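Local coordinates for major capsid protein (Faustovirus, PDB 5J7O) that probably forms the capsid shell of a large double-stranded DNA virus as trimers of double jelly-roll subunits, at residues 112-117 against 379-384; 174-179 against 334-339. All blocks are in the same frame, centred on the assembly; numbering follows the deposited sequence.

How the contacts relate
Contact 1 and contact 2 lie about 10 Å apart, centre to centre, and both involve the small antiparallel sheet of strands 116-118, 170-177 and 333-336. Contact 2 pairs its middle strand with 333-336; contact 1 brings the loop between strands 364-375 and 389-401 against the approach to 116-118. In chain order the segments run 112-117, 174-179, 334-339 and 379-384, so the two partners of contact 2 fall between those of contact 1. Val175 packs on Thr112 and Ala114, and Thr335 on Ser381 and Ile383. Contact 1 lies toward the outside of the subunit, contact 2 deeper and next to a second subunit; together they join segments far apart in sequence round one small sheet.

Contact 1 of 2, residues 112-117 against 379-384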
ATOM      1  N   THR B 112       4.973 -27.755 -13.560  1.00 38.15           N
ATOM      2  CA  THR B 112       4.416 -28.959 -12.966  1.00 36.35           C
ATOM      3  C   THR B 112       2.895 -28.884 -12.962  1.00 36.77           C
ATOM      4  O   THR B 112       2.305 -27.802 -13.002  1.00 36.42           O
ATOM      5  CB  THR B 112       4.959 -29.160 -11.544  1.00 34.34           C
ATOM      6  OG1 THR B 112       4.596 -30.458 -11.060  1.00 35.20           O
ATOM      7  CG2 THR B 112       4.411 -28.096 -10.608  1.00 33.02           C
ATOM      8  N   SER B 113       2.272 -30.059 -12.925  1.00 37.64           N
ATOM      9  CA  SER B 113       0.821 -30.170 -12.907  1.00 37.62           C
ATOM     10  C   SER B 113       0.436 -31.424 -12.136  1.00 35.30           C
ATOM     11  O   SER B 113       1.268 -32.297 -11.872  1.00 36.01           O
ATOM     12  CB  SER B 113       0.242 -30.202 -14.325  1.00 39.45           C
ATOM     13  OG  SER B 113       0.607 -31.393 -15.001  1.00 43.95           O
ATOM     14  N   ALA B 114      -0.842 -31.508 -11.782  1.00 34.85           N
ATOM     15  CA  ALA B 114      -1.343 -32.651 -11.038  1.00 36.10           C
ATOM     16  C   ALA B 114      -1.644 -33.816 -11.976  1.00 38.80           C
ATOM     17  O   ALA B 114      -1.782 -33.653 -13.192  1.00 40.87           O
ATOM     18  CB  ALA B 114      -2.597 -32.273 -10.250  1.00 34.05           C
ATOM     19  N   SER B 115      -1.742 -35.007 -11.392  1.00 38.42           N
ATOM     20  CA  SER B 115      -2.054 -36.195 -12.171  1.00 38.88           C
ATOM     21  C   SER B 115      -3.558 -36.294 -12.411  1.00 41.09           C
ATOM     22  O   SER B 115      -4.366 -35.645 -11.744  1.00 41.07           O
ATOM     23  CB  SER B 115      -1.546 -37.456 -11.468  1.00 36.85           C
ATOM     24  OG  SER B 115      -2.262 -37.702 -10.270  1.00 35.29           O
ATOM     25  N   ALA B 116      -3.926 -37.123 -13.384  1.00 42.02           N
ATOM     26  CA  ALA B 116      -5.329 -37.268 -13.746  1.00 43.75           C
ATOM     27  C   ALA B 116      -6.087 -38.042 -12.675  1.00 46.66           C
ATOM     28  O   ALA B 116      -5.598 -39.041 -12.140  1.00 50.53           O
ATOM     29  CB  ALA B 116      -5.459 -37.974 -15.096  1.00 43.08           C
ATOM     30  N   GLY B 117      -7.294 -37.574 -12.367  1.00 44.22           N
ATOM     31  CA  GLY B 117      -8.149 -38.187 -11.377  1.00 43.62           C
ATOM     32  C   GLY B 117      -9.563 -38.354 -11.902  1.00 43.21           C
ATOM     33  O   GLY B 117      -9.797 -38.462 -13.108  1.00 42.61           O
ATOM     34  N   SER B 379     -10.695 -36.834  -7.018  1.00 43.15           N
ATOM     35  CA  SER B 379     -10.125 -37.992  -6.347  1.00 44.15           C
ATOM     36  C   SER B 379      -8.931 -38.524  -7.128  1.00 41.86           C
ATOM     37  O   SER B 379      -8.974 -38.641  -8.356  1.00 40.58           O
ATOM     38  CB  SER B 379     -11.178 -39.089  -6.188  1.00 46.85           C
ATOM     39  OG  SER B 379     -12.282 -38.633  -5.424  1.00 50.10           O
ATOM     40  N   GLY B 380      -7.857 -38.841  -6.410  1.00 42.46           N
ATOM     41  CA  GLY B 380      -6.693 -39.439  -7.037  1.00 44.92           C
ATOM     42  C   GLY B 380      -5.911 -38.520  -7.948  1.00 44.12           C
ATOM     43  O   GLY B 380      -5.236 -38.999  -8.866  1.00 45.35           O
ATOM     44  N   SER B 381      -5.986 -37.210  -7.728  1.00 41.16           N
ATOM     45  CA  SER B 381      -5.205 -36.230  -8.478  1.00 40.07           C
ATOM     46  C   SER B 381      -4.258 -35.549  -7.500  1.00 37.41           C
ATOM     47  O   SER B 381      -4.699 -34.795  -6.626  1.00 35.54           O
ATOM     48  CB  SER B 381      -6.114 -35.218  -9.174  1.00 39.87           C
ATOM     49  OG  SER B 381      -5.364 -34.336  -9.991  1.00 39.59           O
ATOM     50  N   SER B 382      -2.962 -35.819  -7.641  1.00 36.84           N
ATOM     51  CA  SER B 382      -1.960 -35.389  -6.675  1.00 38.63           C
ATOM     52  C   SER B 382      -0.799 -34.716  -7.399  1.00 37.89           C
ATOM     53  O   SER B 382      -0.744 -34.672  -8.631  1.00 39.19           O
ATOM     54  CB  SER B 382      -1.466 -36.574  -5.836  1.00 40.80           C
ATOM     55  OG  SER B 382      -0.954 -37.602  -6.665  1.00 44.79           O
ATOM     56  N   ILE B 383       0.144 -34.190  -6.610  1.00 36.14           N
ATOM     57  CA  ILE B 383       1.282 -33.478  -7.182  1.00 37.06           C
ATOM     58  C   ILE B 383       2.251 -34.464  -7.829  1.00 41.70           C
ATOM     59  O   ILE B 383       2.295 -35.656  -7.502  1.00 42.81           O
ATOM     60  CB  ILE B 383       1.988 -32.627  -6.115  1.00 35.65           C
ATOM     61  CG1 ILE B 383       2.581 -33.518  -5.021  1.00 34.93           C
ATOM     62  CG2 ILE B 383       1.023 -31.615  -5.516  1.00 33.07           C
ATOM     63  CD1 ILE B 383       3.300 -32.751  -3.929  1.00 34.67           C
ATOM     64  N   ASP B 384       3.044 -33.948  -8.767  1.00 44.16           N
ATOM     65  CA  ASP B 384       4.031 -34.755  -9.478  1.00 44.64           C
ATOM     66  C   ASP B 384       5.281 -34.876  -8.613  1.00 43.64           C
ATOM     67  O   ASP B 384       6.043 -33.914  -8.471  1.00 44.74           O
ATOM     68  CB  ASP B 384       4.355 -34.130 -10.833  1.00 45.13           C
ATOM     69  CG  ASP B 384       5.141 -35.064 -11.738  1.00 48.15           C
ATOM     70  OD1 ASP B 384       5.630 -36.107 -11.255  1.00 50.17           O
ATOM     71  OD2 ASP B 384       5.275 -34.751 -12.940  1.00 50.41           O
TER
HETATM   72  O   HOH W   1       2.368 -31.733  -9.710  1.00 32.20           O
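Ser115 and Ser382 are joined through the main chain: Ser115 N donates to Ser382 O at 3.0 Å. A second bond between them is weak though nearly straight, Ser382 N to Ser115 OG at 3.3 Å with 172° at the hydrogen. It is available because OG of Ser115 sits between its own backbone N and carbonyl carbon (chi1 68°). Ser381 turns its hydroxyl anti to the backbone N (chi1 -175°) and donates from OG to Ser115 O; the modelled separation is so short that its length is doubtful.

Water carries the far end. One modelled molecule bridges Asp384 N, Ser113 O and Thr112 OG1, though its distances to Asp384 N and Ser113 O, both 2.5 Å, are doubtfully short. The side chain of Thr112 crosses that of Asp384 obliquely, with OG1 3.7 Å from Asp384 CB.

Carbon-to-carbonyl contacts add to these. Ala114 CA makes a CA-H...O contact with Ser382 O at 3.2 Å, and Gly117 CA comes within 3.2 Å of Ser379 O.

Asp384 OD1 turns to Thr386 OG1 within its own loop. Gly117 pairs with Ala171 of strand 170-177, and Ser381 O takes a bond from Asn173 ND2, tying the loop before strand 389-401 to the same small sheet.

Contact 2 of 2, residues 174-179 against 334-339; sequences FVRYCE and FTAPGN
Phe174 lays one face of its ring over Gly338, whose CA stands 3.5 Å from the ring centroid and only 12° off the normal, a CH-pi contact. CG of Phe174 is anti to the carbonyl carbon (chi1 -75°), and beyond it the ring's outer end, CZ, reaches 3.9 Å from Asn339 N. Packing is close here: Gly338, with no side chain, lies directly over the ring. Leu238 of the second subunit also packs on Phe174.

The backbones pair antiparallel but strongly twisted, the axes of the short strands 133° apart. Phe174 and Ala336 form one hydrogen-bonded pair, with Ala336 N to Phe174 O at 2.9 Å; Arg176 and Phe334 form the next, with Phe334 N to Arg176 O at 2.8 Å. Between them Val175 and Thr335 make a non-hydrogen-bonded pair, their side chains on the face opposite Phe174 and Arg176. This pairing sets 333-336 along one side of strand 170-177, with 116-118 on its other side, in a small sheet of the double jelly-roll capsid protein.

At the other end, Phe334 CE1 packs 3.7 Å from Cys178 CB. Arg176 NH1 passes 3.9 Å from Ala336 CB, but the guanidinium finds its partners elsewhere: NE bonds Gln284 O, and Trp465 offers a cation-pi contact. Asn339 OD1 accepts from Gln160 N.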
ATOM      1  N   PHE B 174      -5.821 -28.592  -9.643  1.00 34.75           N
ATOM      2  CA  PHE B 174      -4.825 -27.573  -9.925  1.00 33.95           C
ATOM      3  C   PHE B 174      -3.689 -27.665  -8.910  1.00 34.24           C
ATOM      4  O   PHE B 174      -3.773 -28.373  -7.903  1.00 36.19           O
ATOM      5  CB  PHE B 174      -5.452 -26.176  -9.908  1.00 32.95           C
ATOM      6  CG  PHE B 174      -6.278 -25.859 -11.128  1.00 33.82           C
ATOM      7  CD1 PHE B 174      -6.469 -26.803 -12.125  1.00 35.19           C
ATOM      8  CD2 PHE B 174      -6.852 -24.608 -11.281  1.00 35.56           C
ATOM      9  CE1 PHE B 174      -7.226 -26.507 -13.245  1.00 35.91           C
ATOM     10  CE2 PHE B 174      -7.608 -24.306 -12.399  1.00 37.02           C
ATOM     11  CZ  PHE B 174      -7.794 -25.257 -13.383  1.00 36.59           C
ATOM     12  N   VAL B 175      -2.609 -26.940  -9.186  1.00 32.59           N
ATOM     13  CA  VAL B 175      -1.454 -26.914  -8.301  1.00 33.45           C
ATOM     14  C   VAL B 175      -1.173 -25.479  -7.890  1.00 34.20           C
ATOM     15  O   VAL B 175      -1.459 -24.524  -8.623  1.00 32.86           O
ATOM     16  CB  VAL B 175      -0.204 -27.553  -8.947  1.00 33.07           C
ATOM     17  CG1 VAL B 175      -0.371 -29.062  -9.041  1.00 32.83           C
ATOM     18  CG2 VAL B 175       0.051 -26.959 -10.318  1.00 33.86           C
ATOM     19  N   ARG B 176      -0.617 -25.334  -6.693  1.00 34.98           N
ATOM     20  CA  ARG B 176      -0.253 -24.039  -6.148  1.00 33.89           C
ATOM     21  C   ARG B 176       1.007 -24.212  -5.320  1.00 32.43           C
ATOM     22  O   ARG B 176       1.289 -25.304  -4.818  1.00 31.45           O
ATOM     23  CB  ARG B 176      -1.367 -23.456  -5.277  1.00 33.68           C
ATOM     24  CG  ARG B 176      -1.094 -23.563  -3.788  1.00 34.51           C
ATOM     25  CD  ARG B 176      -2.368 -23.411  -2.982  1.00 35.53           C
ATOM     26  NE  ARG B 176      -3.009 -22.110  -3.171  1.00 38.40           N
ATOM     27  CZ  ARG B 176      -4.292 -21.864  -2.913  1.00 40.66           C
ATOM     28  NH1 ARG B 176      -5.083 -22.833  -2.469  1.00 43.09           N
ATOM     29  NH2 ARG B 176      -4.788 -20.651  -3.104  1.00 40.13           N
ATOM     30  N   TYR B 177       1.761 -23.129  -5.179  1.00 34.02           N
ATOM     31  CA  TYR B 177       2.877 -23.088  -4.249  1.00 33.37           C
ATOM     32  C   TYR B 177       2.432 -22.504  -2.914  1.00 35.21           C
ATOM     33  O   TYR B 177       1.501 -21.698  -2.841  1.00 35.66           O
ATOM     34  CB  TYR B 177       4.039 -22.268  -4.819  1.00 31.96           C
ATOM     35  CG  TYR B 177       4.901 -23.041  -5.789  1.00 31.45           C
ATOM     36  CD1 TYR B 177       4.620 -23.045  -7.151  1.00 29.99           C
ATOM     37  CD2 TYR B 177       5.986 -23.783  -5.342  1.00 30.79           C
ATOM     38  CE1 TYR B 177       5.404 -23.763  -8.042  1.00 31.17           C
ATOM     39  CE2 TYR B 177       6.775 -24.503  -6.224  1.00 30.99           C
ATOM     40  CZ  TYR B 177       6.479 -24.488  -7.571  1.00 31.44           C
ATOM     41  OH  TYR B 177       7.263 -25.204  -8.447  1.00 30.47           O
ATOM     42  N   CYS B 178       3.103 -22.931  -1.848  1.00 35.94           N
ATOM     43  CA  CYS B 178       2.883 -22.305  -0.557  1.00 33.15           C
ATOM     44  C   CYS B 178       3.326 -20.846  -0.610  1.00 31.56           C
ATOM     45  O   CYS B 178       4.085 -20.431  -1.490  1.00 31.35           O
ATOM     46  CB  CYS B 178       3.639 -23.052   0.534  1.00 33.63           C
ATOM     47  SG  CYS B 178       5.432 -22.853   0.465  1.00 36.25           S
ATOM     48  N   GLU B 179       2.808 -20.050   0.321  1.00 31.46           N
ATOM     49  CA  GLU B 179       3.206 -18.651   0.381  1.00 31.16           C
ATOM     50  C   GLU B 179       4.670 -18.547   0.781  1.00 28.29           C
ATOM     51  O   GLU B 179       5.152 -19.288   1.645  1.00 23.53           O
ATOM     52  CB  GLU B 179       2.324 -17.878   1.357  1.00 32.64           C
ATOM     53  CG  GLU B 179       0.942 -17.573   0.807  1.00 34.15           C
ATOM     54  CD  GLU B 179       0.195 -16.553   1.636  1.00 37.41           C
ATOM     55  OE1 GLU B 179       0.402 -16.520   2.867  1.00 37.40           O
ATOM     56  OE2 GLU B 179      -0.594 -15.778   1.056  1.00 39.62           O
ATOM     57  N   PHE B 334       1.370 -27.783  -3.562  1.00 35.75           N
ATOM     58  CA  PHE B 334       0.128 -28.303  -3.014  1.00 36.61           C
ATOM     59  C   PHE B 334      -0.938 -28.444  -4.088  1.00 36.81           C
ATOM     60  O   PHE B 334      -0.979 -27.688  -5.063  1.00 37.96           O
ATOM     61  CB  PHE B 334      -0.407 -27.409  -1.890  1.00 36.64           C
ATOM     62  CG  PHE B 334       0.461 -27.390  -0.672  1.00 39.14           C
ATOM     63  CD1 PHE B 334       1.546 -26.534  -0.594  1.00 40.05           C
ATOM     64  CD2 PHE B 334       0.195 -28.230   0.395  1.00 40.31           C
ATOM     65  CE1 PHE B 334       2.351 -26.515   0.525  1.00 41.54           C
ATOM     66  CE2 PHE B 334       0.997 -28.215   1.520  1.00 42.38           C
ATOM     67  CZ  PHE B 334       2.077 -27.357   1.584  1.00 42.74           C
ATOM     68  N   THR B 335      -1.798 -29.437  -3.887  1.00 36.89           N
ATOM     69  CA  THR B 335      -2.997 -29.609  -4.688  1.00 36.21           C
ATOM     70  C   THR B 335      -4.055 -28.604  -4.250  1.00 35.33           C
ATOM     71  O   THR B 335      -4.170 -28.278  -3.065  1.00 34.16           O
ATOM     72  CB  THR B 335      -3.520 -31.042  -4.535  1.00 35.76           C
ATOM     73  OG1 THR B 335      -2.630 -31.953  -5.191  1.00 34.79           O
ATOM     74  CG2 THR B 335      -4.912 -31.195  -5.113  1.00 38.25           C
ATOM     75  N   ALA B 336      -4.808 -28.090  -5.214  1.00 34.14           N
ATOM     76  CA  ALA B 336      -5.927 -27.197  -4.966  1.00 34.10           C
ATOM     77  C   ALA B 336      -7.028 -27.532  -5.958  1.00 33.75           C
ATOM     78  O   ALA B 336      -6.758 -28.088  -7.028  1.00 32.55           O
ATOM     79  CB  ALA B 336      -5.514 -25.724  -5.097  1.00 34.46           C
ATOM     80  N   PRO B 337      -8.284 -27.226  -5.625  1.00 32.44           N
ATOM     81  CA  PRO B 337      -9.384 -27.541  -6.545  1.00 32.53           C
ATOM     82  C   PRO B 337      -9.193 -26.872  -7.898  1.00 32.93           C
ATOM     83  O   PRO B 337      -8.741 -25.729  -7.992  1.00 33.37           O
ATOM     84  CB  PRO B 337     -10.620 -26.996  -5.820  1.00 31.93           C
ATOM     85  CG  PRO B 337     -10.245 -27.004  -4.385  1.00 31.03           C
ATOM     86  CD  PRO B 337      -8.777 -26.689  -4.344  1.00 30.40           C
ATOM     87  N   GLY B 338      -9.539 -27.603  -8.948  1.00 31.80           N
ATOM     88  CA  GLY B 338      -9.425 -27.137 -10.318  1.00 29.68           C
ATOM     89  C   GLY B 338     -10.751 -26.658 -10.868  1.00 30.02           C
ATOM     90  O   GLY B 338     -11.538 -26.007 -10.171  1.00 25.88           O
ATOM     91  N   ASN B 339     -11.006 -26.989 -12.132  1.00 32.93           N
ATOM     92  CA  ASN B 339     -12.239 -26.582 -12.807  1.00 33.59           C
ATOM     93  C   ASN B 339     -13.360 -27.585 -12.524  1.00 37.34           C
ATOM     94  O   ASN B 339     -13.944 -28.194 -13.420  1.00 41.48           O
ATOM     95  CB  ASN B 339     -11.995 -26.426 -14.303  1.00 32.30           C
ATOM     96  CG  ASN B 339     -13.133 -25.716 -15.008  1.00 34.04           C
ATOM     97  OD1 ASN B 339     -13.871 -24.944 -14.397  1.00 36.28           O
ATOM     98  ND2 ASN B 339     -13.284 -25.976 -16.302  1.00 35.10           N
TER